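PDB 3BDK: mannonate dehydratase from Streptococcus suis, which probably catalyses the dehydration of D-mannonate to 2-dehydro-3-deoxy-D-gluconate and water, a manganese- or iron-dependent step of pentose and glucuronate interconversion. Local coordinates for residues P119-F125 with G213-H219; M126-T132 with I227-R232; D330-W336 with G344-R350. All coordinates share one frame; numbering follows the deposited sequence.

Contact 1. Residues P119-F125 with G213-H219. With MN (manganese (II) ion), chain D.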
loop_
_atom_site.group_PDB
_atom_site.type_symbol
_atom_site.label_atom_id
_atom_site.label_comp_id
_atom_site.label_asym_id
_atom_site.label_seq_id
_atom_site.Cartn_x
_atom_site.Cartn_y
_atom_site.Cartn_z
ATOM N N PRO A 119 -18.680 -7.229 17.337
ATOM C CA PRO A 119 -19.987 -6.938 16.718
ATOM C C PRO A 119 -20.331 -7.585 15.358
ATOM O O PRO A 119 -21.417 -7.329 14.824
ATOM C CB PRO A 119 -19.947 -5.417 16.549
ATOM C CG PRO A 119 -18.487 -5.047 16.545
ATOM C CD PRO A 119 -17.668 -6.257 16.888
ATOM N N VAL A 120 -19.446 -8.406 14.799
ATOM C CA VAL A 120 -19.716 -9.026 13.499
ATOM C C VAL A 120 -19.203 -10.457 13.411
ATOM O O VAL A 120 -18.106 -10.766 13.899
ATOM C CB VAL A 120 -19.150 -8.194 12.309
ATOM C CG1 VAL A 120 -19.258 -8.969 11.004
ATOM C CG2 VAL A 120 -19.874 -6.841 12.171
ATOM N N VAL A 121 -20.010 -11.324 12.789
ATOM C CA VAL A 121 -19.619 -12.714 12.517
ATOM C C VAL A 121 -19.839 -13.080 11.038
ATOM O O VAL A 121 -20.979 -13.151 10.572
ATOM C CB VAL A 121 -20.375 -13.722 13.430
ATOM C CG1 VAL A 121 -20.008 -15.144 13.074
ATOM C CG2 VAL A 121 -20.062 -13.469 14.890
ATOM N N CYS A 122 -18.734 -13.275 10.316
ATOM C CA CYS A 122 -18.738 -13.822 8.961
ATOM C C CYS A 122 -18.862 -15.359 9.036
ATOM O O CYS A 122 -18.545 -15.960 10.066
ATOM C CB CYS A 122 -17.467 -13.377 8.195
ATOM S SG CYS A 122 -17.210 -14.069 6.463
ATOM N N TYR A 123 -19.346 -15.971 7.949
ATOM C CA TYR A 123 -19.582 -17.428 7.845
ATOM C C TYR A 123 -20.113 -17.689 6.431
ATOM O O TYR A 123 -20.650 -16.772 5.805
ATOM C CB TYR A 123 -20.642 -17.887 8.861
ATOM C CG TYR A 123 -21.994 -17.335 8.515
ATOM C CD1 TYR A 123 -22.964 -18.130 7.889
ATOM C CD2 TYR A 123 -22.281 -15.994 8.737
ATOM C CE1 TYR A 123 -24.189 -17.594 7.522
ATOM C CE2 TYR A 123 -23.509 -15.455 8.380
ATOM C CZ TYR A 123 -24.453 -16.259 7.771
ATOM O OH TYR A 123 -25.659 -15.698 7.434
ATOM N N ASN A 124 -20.008 -18.925 5.942
ATOM C CA ASN A 124 -20.547 -19.280 4.610
ATOM C C ASN A 124 -21.652 -20.332 4.618
ATOM O O ASN A 124 -21.943 -20.920 5.654
ATOM C CB ASN A 124 -19.432 -19.727 3.658
ATOM C CG ASN A 124 -19.089 -21.189 3.801
ATOM O OD1 ASN A 124 -19.953 -22.054 3.708
ATOM N ND2 ASN A 124 -17.814 -21.478 4.013
ATOM N N PHE A 125 -22.251 -20.565 3.449
ATOM C CA PHE A 125 -23.227 -21.638 3.256
ATOM C C PHE A 125 -22.936 -22.361 1.939
ATOM O O PHE A 125 -23.739 -22.357 1.003
ATOM C CB PHE A 125 -24.658 -21.099 3.303
ATOM C CG PHE A 125 -25.629 -22.029 3.975
ATOM C CD1 PHE A 125 -25.831 -21.967 5.354
ATOM C CD2 PHE A 125 -26.335 -22.983 3.235
ATOM C CE1 PHE A 125 -26.731 -22.831 5.982
ATOM C CE2 PHE A 125 -27.240 -23.845 3.854
ATOM C CZ PHE A 125 -27.438 -23.769 5.227
ATOM N N GLY A 213 -26.366 -8.546 20.216
ATOM C CA GLY A 213 -25.778 -7.365 19.558
ATOM C C GLY A 213 -25.014 -7.638 18.257
ATOM O O GLY A 213 -24.806 -6.720 17.440
ATOM N N VAL A 214 -24.601 -8.896 18.084
ATOM C CA VAL A 214 -23.771 -9.385 16.978
ATOM C C VAL A 214 -24.482 -9.368 15.620
ATOM O O VAL A 214 -25.591 -9.891 15.505
ATOM C CB VAL A 214 -23.353 -10.854 17.262
ATOM C CG1 VAL A 214 -22.549 -11.431 16.116
ATOM C CG2 VAL A 214 -22.579 -10.964 18.566
ATOM N N LYS A 215 -23.844 -8.788 14.596
ATOM C CA LYS A 215 -24.404 -8.789 13.224
ATOM C C LYS A 215 -23.788 -9.880 12.341
ATOM O O LYS A 215 -22.554 -10.021 12.270
ATOM C CB LYS A 215 -24.224 -7.436 12.516
ATOM C CG LYS A 215 -24.653 -6.225 13.303
ATOM C CD LYS A 215 -24.622 -4.972 12.442
ATOM C CE LYS A 215 -24.150 -3.769 13.263
ATOM N NZ LYS A 215 -24.434 -2.464 12.586
ATOM N N MET A 216 -24.645 -10.646 11.673
ATOM C CA MET A 216 -24.192 -11.743 10.826
ATOM C C MET A 216 -23.905 -11.263 9.408
ATOM O O MET A 216 -24.586 -10.376 8.893
ATOM C CB MET A 216 -25.231 -12.866 10.802
ATOM C CG MET A 216 -25.623 -13.379 12.178
ATOM S SD MET A 216 -24.202 -13.918 13.149
ATOM C CE MET A 216 -23.912 -15.542 12.453
ATOM N N ALA A 217 -22.894 -11.856 8.780
ATOM C CA ALA A 217 -22.437 -11.408 7.470
ATOM C C ALA A 217 -21.905 -12.573 6.644
ATOM O O ALA A 217 -20.842 -13.121 6.938
ATOM C CB ALA A 217 -21.374 -10.330 7.618
ATOM N N ILE A 218 -22.650 -12.946 5.608
ATOM C CA ILE A 218 -22.423 -14.211 4.918
ATOM C C ILE A 218 -21.392 -14.055 3.805
ATOM O O ILE A 218 -21.589 -13.281 2.867
ATOM C CB ILE A 218 -23.728 -14.770 4.321
ATOM C CG1 ILE A 218 -23.466 -16.108 3.627
ATOM C CG2 ILE A 218 -24.341 -13.771 3.352
ATOM C CD1 ILE A 218 -25.460 -17.555 3.482
ATOM N N HIS A 219 -20.293 -14.794 3.914
ATOM C CA HIS A 219 -19.286 -14.830 2.861
ATOM C C HIS A 219 -19.831 -15.494 1.601
ATOM O O HIS A 219 -20.296 -16.633 1.639
ATOM C CB HIS A 219 -18.034 -15.565 3.343
ATOM C CG HIS A 219 -16.814 -15.279 2.524
ATOM N ND1 HIS A 219 -16.521 -15.959 1.361
ATOM C CD2 HIS A 219 -15.811 -14.386 2.701
ATOM C CE1 HIS A 219 -15.390 -15.498 0.857
ATOM N NE2 HIS A 219 -14.939 -14.544 1.650
HETATM MN MN MN D . -12.490 -14.283 1.929
#

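Contact 2. Residues M126-T132 with I227-R232. With DNO (D-mannose), chain C.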
loop_
_atom_site.group_PDB
_atom_site.type_symbol
_atom_site.label_atom_id
_atom_site.label_comp_id
_atom_site.label_asym_id
_atom_site.label_seq_id
_atom_site.Cartn_x
_atom_site.Cartn_y
_atom_site.Cartn_z
ATOM N N MET A 126 -21.768 -22.989 1.900
ATOM C CA MET A 126 -21.217 -23.533 0.695
ATOM C C MET A 126 -20.970 -25.012 0.891
ATOM O O MET A 126 -20.088 -25.415 1.651
ATOM C CB MET A 126 -19.912 -22.819 0.365
ATOM C CG MET A 126 -19.609 -22.699 -1.126
ATOM S SD MET A 126 -17.960 -22.034 -1.476
ATOM C CE MET A 126 -17.856 -20.722 -0.244
ATOM N N PRO A 127 -21.759 -25.842 0.211
ATOM C CA PRO A 127 -21.577 -27.274 0.306
ATOM C C PRO A 127 -20.123 -27.643 0.121
ATOM O O PRO A 127 -19.446 -27.026 -0.704
ATOM C CB PRO A 127 -22.381 -27.791 -0.873
ATOM C CG PRO A 127 -23.461 -26.787 -1.049
ATOM C CD PRO A 127 -22.885 -25.475 -0.667
ATOM N N VAL A 128 -19.661 -28.608 0.921
ATOM C CA VAL A 128 -18.393 -29.312 0.755
ATOM C C VAL A 128 -17.125 -28.490 1.037
ATOM O O VAL A 128 -16.468 -28.704 2.055
ATOM C CB VAL A 128 -18.299 -30.026 -0.619
ATOM C CG1 VAL A 128 -17.188 -31.053 -0.602
ATOM C CG2 VAL A 128 -19.596 -30.709 -0.956
ATOM N N PHE A 129 -16.776 -27.573 0.137
ATOM C CA PHE A 129 -15.562 -26.759 0.263
ATOM C C PHE A 129 -15.938 -25.318 0.557
ATOM O O PHE A 129 -17.062 -24.914 0.272
ATOM C CB PHE A 129 -14.758 -26.770 -1.042
ATOM C CG PHE A 129 -14.674 -28.115 -1.708
ATOM C CD1 PHE A 129 -15.566 -28.458 -2.718
ATOM C CD2 PHE A 129 -13.698 -29.031 -1.334
ATOM C CE1 PHE A 129 -15.499 -29.708 -3.344
ATOM C CE2 PHE A 129 -13.624 -30.277 -1.946
ATOM C CZ PHE A 129 -14.530 -30.617 -2.957
ATOM N N ASP A 130 -14.989 -24.542 1.099
ATOM C CA ASP A 130 -15.188 -23.100 1.280
ATOM C C ASP A 130 -14.567 -22.245 0.174
ATOM O O ASP A 130 -14.774 -21.024 0.107
ATOM C CB ASP A 130 -14.657 -22.661 2.629
ATOM C CG ASP A 130 -15.251 -23.451 3.761
ATOM O OD1 ASP A 130 -14.486 -23.735 4.722
ATOM O OD2 ASP A 130 -16.468 -23.792 3.678
ATOM N N TRP A 131 -13.802 -22.900 -0.683
ATOM C CA TRP A 131 -13.256 -22.286 -1.879
ATOM C C TRP A 131 -12.598 -23.394 -2.690
ATOM O O TRP A 131 -12.361 -24.495 -2.186
ATOM C CB TRP A 131 -12.245 -21.187 -1.526
ATOM C CG TRP A 131 -11.156 -21.655 -0.606
ATOM C CD1 TRP A 131 -11.165 -21.621 0.751
ATOM C CD2 TRP A 131 -9.907 -22.255 -0.980
ATOM N NE1 TRP A 131 -9.999 -22.148 1.254
ATOM C CE2 TRP A 131 -9.210 -22.550 0.215
ATOM C CE3 TRP A 131 -9.307 -22.571 -2.208
ATOM C CZ2 TRP A 131 -7.937 -23.138 0.222
ATOM C CZ3 TRP A 131 -8.033 -23.167 -2.197
ATOM C CH2 TRP A 131 -7.369 -23.439 -0.991
ATOM N N THR A 132 -12.297 -23.096 -3.943
ATOM C CA THR A 132 -11.649 -24.047 -4.817
ATOM C C THR A 132 -10.704 -23.265 -5.710
ATOM O O THR A 132 -11.102 -22.279 -6.341
ATOM C CB THR A 132 -12.704 -24.765 -5.656
ATOM O OG1 THR A 132 -13.573 -25.500 -4.789
ATOM C CG2 THR A 132 -12.078 -25.716 -6.680
ATOM N N ILE A 227 -19.571 -25.974 -9.107
ATOM C CA ILE A 227 -18.425 -26.800 -9.501
ATOM C C ILE A 227 -18.764 -28.246 -9.228
ATOM O O ILE A 227 -19.528 -28.537 -8.308
ATOM C CB ILE A 227 -17.137 -26.484 -8.711
ATOM C CG1 ILE A 227 -17.399 -26.570 -7.195
ATOM C CG2 ILE A 227 -16.538 -25.158 -9.177
ATOM C CD1 ILE A 227 -16.341 -25.887 -6.255
ATOM N N PHE A 228 -18.200 -29.151 -10.024
ATOM C CA PHE A 228 -18.279 -30.569 -9.722
ATOM C C PHE A 228 -19.728 -30.996 -9.450
ATOM O O PHE A 228 -19.992 -31.838 -8.566
ATOM C CB PHE A 228 -17.441 -30.865 -8.473
ATOM C CG PHE A 228 -15.995 -30.513 -8.606
ATOM C CD1 PHE A 228 -15.271 -30.889 -9.738
ATOM C CD2 PHE A 228 -15.339 -29.871 -7.568
ATOM C CE1 PHE A 228 -13.934 -30.606 -9.849
ATOM C CE2 PHE A 228 -14.001 -29.584 -7.653
ATOM C CZ PHE A 228 -13.287 -29.938 -8.789
ATOM N N GLY A 229 -20.663 -30.384 -10.172
ATOM C CA GLY A 229 -22.087 -30.675 -9.993
ATOM C C GLY A 229 -22.667 -30.397 -8.617
ATOM O O GLY A 229 -23.811 -30.765 -8.350
ATOM N N LEU A 230 -21.897 -29.748 -7.747
ATOM C CA LEU A 230 -22.402 -29.312 -6.448
ATOM C C LEU A 230 -23.162 -28.005 -6.569
ATOM O O LEU A 230 -22.800 -27.171 -7.382
ATOM C CB LEU A 230 -21.265 -29.059 -5.489
ATOM C CG LEU A 230 -20.366 -30.164 -5.008
ATOM C CD1 LEU A 230 -19.170 -29.498 -4.289
ATOM C CD2 LEU A 230 -21.162 -31.076 -4.101
ATOM N N PRO A 231 -24.204 -27.801 -5.742
ATOM C CA PRO A 231 -24.985 -26.576 -5.856
ATOM C C PRO A 231 -24.359 -25.372 -5.107
ATOM O O PRO A 231 -23.639 -25.571 -4.117
ATOM C CB PRO A 231 -26.321 -26.985 -5.237
ATOM C CG PRO A 231 -25.934 -27.899 -4.169
ATOM C CD PRO A 231 -24.741 -28.675 -4.682
ATOM N N ARG A 232 -24.609 -24.152 -5.602
ATOM C CA ARG A 232 -24.187 -22.922 -4.939
ATOM C C ARG A 232 -25.304 -21.929 -5.075
ATOM O O ARG A 232 -25.922 -21.852 -6.131
ATOM C CB ARG A 232 -22.944 -22.332 -5.587
ATOM C CG ARG A 232 -21.620 -22.787 -4.998
ATOM C CD ARG A 232 -21.158 -24.150 -5.537
ATOM N NE ARG A 232 -19.854 -24.501 -4.977
ATOM C CZ ARG A 232 -19.650 -25.298 -3.923
ATOM N NH1 ARG A 232 -18.406 -25.530 -3.497
ATOM N NH2 ARG A 232 -20.664 -25.880 -3.291
HETATM C C1 DNO C . -11.284 -18.276 1.059
HETATM C C2 DNO C . -10.741 -17.448 2.235
HETATM C C3 DNO C . -10.229 -18.286 3.448
HETATM C C4 DNO C . -11.145 -19.331 4.165
HETATM C C5 DNO C . -12.656 -19.010 4.378
HETATM C C6 DNO C . -13.166 -19.740 5.627
HETATM O O1 DNO C . -11.522 -17.740 -0.025
HETATM O O2 DNO C . -11.704 -16.458 2.637
HETATM O O3 DNO C . -9.772 -17.384 4.451
HETATM O O4 DNO C . -10.979 -20.613 3.545
HETATM O O5 DNO C . -12.932 -17.610 4.539
HETATM O O6 DNO C . -13.800 -20.962 5.236
#

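Contact 3. Residues D330-W336 with G344-R350. With MN (manganese (II) ion), chain D; DNO (D-mannose), chain C.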
loop_
_atom_site.group_PDB
_atom_site.type_symbol
_atom_site.label_atom_id
_atom_site.label_comp_id
_atom_site.label_asym_id
_atom_site.label_seq_id
_atom_site.Cartn_x
_atom_site.Cartn_y
_atom_site.Cartn_z
ATOM N N ASP A 330 -8.375 -8.930 1.550
ATOM C CA ASP A 330 -8.295 -10.381 1.434
ATOM C C ASP A 330 -6.980 -10.812 0.795
ATOM O O ASP A 330 -5.992 -10.078 0.828
ATOM C CB ASP A 330 -9.475 -10.920 0.624
ATOM C CG ASP A 330 -10.175 -12.075 1.312
ATOM O OD1 ASP A 330 -9.511 -12.802 2.081
ATOM O OD2 ASP A 330 -11.390 -12.258 1.085
ATOM N N HIS A 331 -6.975 -12.007 0.211
ATOM C CA HIS A 331 -5.734 -12.657 -0.193
ATOM C C HIS A 331 -4.755 -11.653 -0.792
ATOM O O HIS A 331 -5.161 -10.638 -1.358
ATOM C CB HIS A 331 -6.017 -13.777 -1.196
ATOM C CG HIS A 331 -7.103 -14.713 -0.764
ATOM N ND1 HIS A 331 -8.383 -14.288 -0.480
ATOM C CD2 HIS A 331 -7.099 -16.053 -0.568
ATOM C CE1 HIS A 331 -9.121 -15.326 -0.128
ATOM N NE2 HIS A 331 -8.366 -16.408 -0.173
ATOM N N GLY A 332 -3.464 -11.943 -0.664
ATOM C CA GLY A 332 -2.446 -11.242 -1.422
ATOM C C GLY A 332 -1.600 -12.179 -2.262
ATOM O O GLY A 332 -1.640 -13.396 -2.082
ATOM N N ARG A 333 -0.830 -11.609 -3.183
ATOM C CA ARG A 333 0.155 -12.373 -3.938
ATOM C C ARG A 333 1.256 -12.906 -3.028
ATOM O O ARG A 333 1.479 -12.382 -1.935
ATOM C CB ARG A 333 0.761 -11.514 -5.051
ATOM C CG ARG A 333 -0.262 -10.927 -6.009
ATOM C CD ARG A 333 -0.035 -9.438 -6.215
ATOM N NE ARG A 333 1.186 -9.170 -6.971
ATOM C CZ ARG A 333 2.098 -8.269 -6.621
ATOM N NH1 ARG A 333 1.930 -7.545 -5.523
ATOM N NH2 ARG A 333 3.178 -8.092 -7.369
ATOM N N ARG A 334 1.941 -13.948 -3.485
ATOM C CA ARG A 334 3.198 -14.365 -2.875
ATOM C C ARG A 334 4.374 -13.572 -3.435
ATOM O O ARG A 334 4.868 -13.861 -4.524
ATOM C CB ARG A 334 3.427 -15.863 -3.087
ATOM C CG ARG A 334 4.576 -16.437 -2.275
ATOM C CD ARG A 334 4.783 -17.913 -2.579
ATOM N NE ARG A 334 3.671 -18.730 -2.103
ATOM C CZ ARG A 334 3.315 -18.839 -0.827
ATOM N NH1 ARG A 334 3.987 -18.181 0.108
ATOM N NH2 ARG A 334 2.291 -19.607 -0.485
ATOM N N ILE A 335 4.817 -12.569 -2.683
ATOM C CA ILE A 335 5.981 -11.772 -3.072
ATOM C C ILE A 335 7.063 -11.699 -1.986
ATOM O O ILE A 335 6.785 -11.893 -0.801
ATOM C CB ILE A 335 5.631 -10.349 -3.615
ATOM C CG1 ILE A 335 5.615 -9.288 -2.506
ATOM C CG2 ILE A 335 4.358 -10.354 -4.460
ATOM C CD1 ILE A 335 4.410 -9.213 -1.704
ATOM N N TRP A 336 8.293 -11.427 -2.429
ATOM C CA TRP A 336 9.441 -11.161 -1.565
ATOM C C TRP A 336 9.856 -12.354 -0.708
ATOM O O TRP A 336 10.216 -12.178 0.451
ATOM C CB TRP A 336 9.211 -9.942 -0.663
ATOM C CG TRP A 336 8.740 -8.710 -1.328
ATOM C CD1 TRP A 336 8.892 -8.363 -2.638
ATOM C CD2 TRP A 336 8.069 -7.610 -0.697
ATOM N NE1 TRP A 336 8.336 -7.128 -2.870
ATOM C CE2 TRP A 336 7.824 -6.643 -1.694
ATOM C CE3 TRP A 336 7.637 -7.359 0.614
ATOM C CZ2 TRP A 336 7.155 -5.454 -1.429
ATOM C CZ3 TRP A 336 6.981 -6.182 0.881
ATOM C CH2 TRP A 336 6.742 -5.242 -0.137
ATOM N N GLY A 344 -3.714 -17.413 0.605
ATOM C CA GLY A 344 -3.237 -16.100 0.170
ATOM C C GLY A 344 -2.958 -15.224 1.360
ATOM O O GLY A 344 -3.289 -14.040 1.372
ATOM N N TYR A 345 -2.322 -15.808 2.362
ATOM C CA TYR A 345 -2.317 -15.176 3.665
ATOM C C TYR A 345 -0.995 -14.668 4.214
ATOM O O TYR A 345 -0.963 -14.171 5.338
ATOM C CB TYR A 345 -3.090 -16.036 4.674
ATOM C CG TYR A 345 -4.589 -15.841 4.527
ATOM C CD1 TYR A 345 -5.358 -16.725 3.775
ATOM C CD2 TYR A 345 -5.226 -14.745 5.108
ATOM C CE1 TYR A 345 -6.716 -16.534 3.625
ATOM C CE2 TYR A 345 -6.581 -14.545 4.961
ATOM C CZ TYR A 345 -7.318 -15.440 4.220
ATOM O OH TYR A 345 -8.664 -15.243 4.077
ATOM N N GLY A 346 0.072 -14.715 3.418
ATOM C CA GLY A 346 1.295 -13.999 3.785
ATOM C C GLY A 346 1.026 -12.538 4.118
ATOM O O GLY A 346 -0.044 -11.996 3.791
ATOM N N LEU A 347 1.998 -11.890 4.755
ATOM C CA LEU A 347 1.795 -10.553 5.302
ATOM C C LEU A 347 1.955 -9.441 4.280
ATOM O O LEU A 347 1.267 -8.424 4.350
ATOM C CB LEU A 347 2.739 -10.329 6.486
ATOM C CG LEU A 347 3.025 -8.905 6.992
ATOM C CD1 LEU A 347 1.881 -8.348 7.796
ATOM C CD2 LEU A 347 4.281 -8.940 7.823
ATOM N N TYR A 348 2.844 -9.647 3.314
ATOM C CA TYR A 348 3.332 -8.560 2.452
ATOM C C TYR A 348 2.302 -7.952 1.524
ATOM O O TYR A 348 1.871 -6.809 1.734
ATOM C CB TYR A 348 4.555 -9.011 1.673
ATOM C CG TYR A 348 5.656 -9.563 2.549
ATOM C CD1 TYR A 348 5.948 -8.985 3.785
ATOM C CD2 TYR A 348 6.419 -10.639 2.129
ATOM C CE1 TYR A 348 6.965 -9.466 4.589
ATOM C CE2 TYR A 348 7.446 -11.147 2.930
ATOM C CZ TYR A 348 7.711 -10.544 4.160
ATOM O OH TYR A 348 8.716 -11.035 4.955
ATOM N N ASP A 349 1.880 -8.703 0.515
ATOM C CA ASP A 349 0.870 -8.173 -0.422
ATOM C C ASP A 349 -0.438 -7.798 0.277
ATOM O O ASP A 349 -1.109 -6.845 -0.097
ATOM C CB ASP A 349 0.613 -9.119 -1.587
ATOM C CG ASP A 349 0.052 -8.398 -2.793
ATOM O OD1 ASP A 349 0.516 -7.265 -3.069
ATOM O OD2 ASP A 349 -0.852 -8.956 -3.469
ATOM N N ARG A 350 -0.774 -8.533 1.327
ATOM C CA ARG A 350 -1.929 -8.193 2.130
ATOM C C ARG A 350 -1.747 -6.765 2.662
ATOM O O ARG A 350 -2.604 -5.901 2.466
ATOM C CB ARG A 350 -2.073 -9.216 3.236
ATOM C CG ARG A 350 -3.461 -9.780 3.371
ATOM C CD ARG A 350 -3.473 -11.310 3.575
ATOM N NE ARG A 350 -2.620 -11.814 4.663
ATOM C CZ ARG A 350 -2.883 -11.692 5.967
ATOM N NH1 ARG A 350 -3.962 -11.044 6.384
ATOM N NH2 ARG A 350 -2.053 -12.206 6.861
HETATM MN MN MN D . -12.490 -14.283 1.929
HETATM C C1 DNO C . -11.284 -18.276 1.059
HETATM C C2 DNO C . -10.741 -17.448 2.235
HETATM C C3 DNO C . -10.229 -18.286 3.448
HETATM C C4 DNO C . -11.145 -19.331 4.165
HETATM C C5 DNO C . -12.656 -19.010 4.378
HETATM C C6 DNO C . -13.166 -19.740 5.627
HETATM O O1 DNO C . -11.522 -17.740 -0.025
HETATM O O2 DNO C . -11.704 -16.458 2.637
HETATM O O3 DNO C . -9.772 -17.384 4.451
HETATM O O4 DNO C . -10.979 -20.613 3.545
HETATM O O5 DNO C . -12.932 -17.610 4.539
HETATM O O6 DNO C . -13.800 -20.962 5.236
HETATM O O HOH W 1 0.455 -11.488 0.782
#

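Contact 1. Residues P119-F125 with G213-H219
Strands 120-123 and 215-218 run parallel, their axes 4.7 Å apart at closest approach and inclined by 25°, with backbone hydrogen bonds alternating from Lys215 N to Pro119 O (2.8 Å) through Val121 and Ala217 to His219 N on Tyr123 O (2.8 Å). Val121, Tyr123, Met216 and Ile218 point to one face of the sheet. There Val121 and Met216 lie side by side, CB of Val121 3.8 Å from SD of Met216. CG of Tyr123 sits between its own N and carbonyl carbon (chi1 68°), which turns the ring across to the partner strand, where CA of Ile218 makes a CH-pi contact over one ring face, offset toward the rim. On the other face SG of Cys122 meets the His219 ring at its edge and lies 3.6 Å from CB of that residue. Following strand 215-218, His219 NE2 binds manganese at 2.5 Å, with His286 and Asp330 as further protein ligands. As in other xylose isomerase-like TIM barrels, the metal lies at the C-terminal end of the strands. Helices 99-114 and 191-210 cover the Tyr123 and Met216 face, Phe284 of strand 282-286 touches Val120 and Cys122, and strands 79-84 and 252-257 flank the pair.

Contact 2. Residues M126-T132 with I227-R232
Arg232 grips the Pro127 carbonyl: NH2 donates to Pro127 O at 3.1 Å, with the oxygen close to the guanidinium plane, and NH1 adds a weak bond to the same atom. NH2 also donates almost straight (174°) to Pro231 O of its own loop, 3.1 Å away. Together these bonds fix the rotation of the guanidinium group, while CG of Met126 lies over the centre of one of its faces. The bend at chi2 (82°) folds the arginine chain back so that its end reaches Pro127, whose ring slides past it in the opposite direction, and Asp221 touches both Met126 and Arg232. Next to this polar grip, CG2 of Val128 packs 3.5 Å from CD2 of Leu230, and the two side chains cross at about a right angle.

Both segments are loops that follow parallel strands, 120-123 and 215-218, at the C-terminal end of the TIM barrel, where the substrate pocket of this fold lies. The 227-232 loop reverses through a type I' turn from Ile227 to Leu230, closed by a backbone bond from Leu230 N to Ile227 O.

Packing is looser toward Phe228, a partly exposed residue whose CD2 comes no nearer than 4.2 Å to CE1 of Phe129. Across the 126-132 loop, Asp130 and Trp131 turn away from 227-232 and belong to the sugar pocket, where Trp131 NE1 lies 2.9 Å from O4 of the bound D-mannose, near the plane of the indole.

Contact 3. Residues D330-W336 with G344-R350
Gly344 O accepts a hydrogen bond from Gly332 N (2.9 Å), and the two glycine backbones lie close together here. Tyr345 follows. Its CE1 lies over one face of the His331 ring, offset toward the rim with the planes at 48°, and its OH hydrogen-bonds to O3 of D-mannose, at a modelled 2.4 Å that is doubtfully short. Asp330 OD2 binds manganese at 2.5 Å, and O2 of the sugar also coordinates it, while Arg328 forms a salt bridge with Asp330 OD1. Gly346 O receives a weak bond from a water that also donates to Arg333 O and accepts from Arg350 N. Further on, CE3 of Trp336 lies over one face of the Tyr348 ring, 3.5 Å from CG of Tyr348, and CB of Tyr348 meets CD1 of Ile335. Asp349, with CG anti to its N (chi1 -157°), offers both carboxylate oxygens to Arg333: OD2 takes the backbone N on its anti side at 2.7 Å, and OD1 the salt-bridging NH1 from above the carboxylate plane. Arg350 turns back to its own segment, NE bonding to Gly346 O. Helix 348-368 lies beside the loop that follows strand 327-328, strand 145-150 touches His331 and Arg334, and the second subunit receives Arg333 at its Ala41 O and Trp336 at its Glu38 O, and Tyr348 meets Tyr348 of the second subunit.

In the fold
All three contacts border one active site. Contacts 1 and 3, with centres about 24 Å apart, meet at the manganese ion through His219 and Asp330, whose NE2 and OD2 are 4.3 Å from each other. Contacts 2 and 3, also about 24 Å apart between centres, do not touch, their nearest atoms being about 6 Å apart, yet both reach D-mannose, Trp131 near O4 and Tyr345 at O3. Segment 119-125 runs directly into 126-132, while seven residues separate 213-219 from 227-232, and Asn124 ND2 probably hydrogen-bonds to Asp130 OD2 (2.7 Å), joining 119-125 to the pocket loop. Contact 3 alone extends to the second subunit.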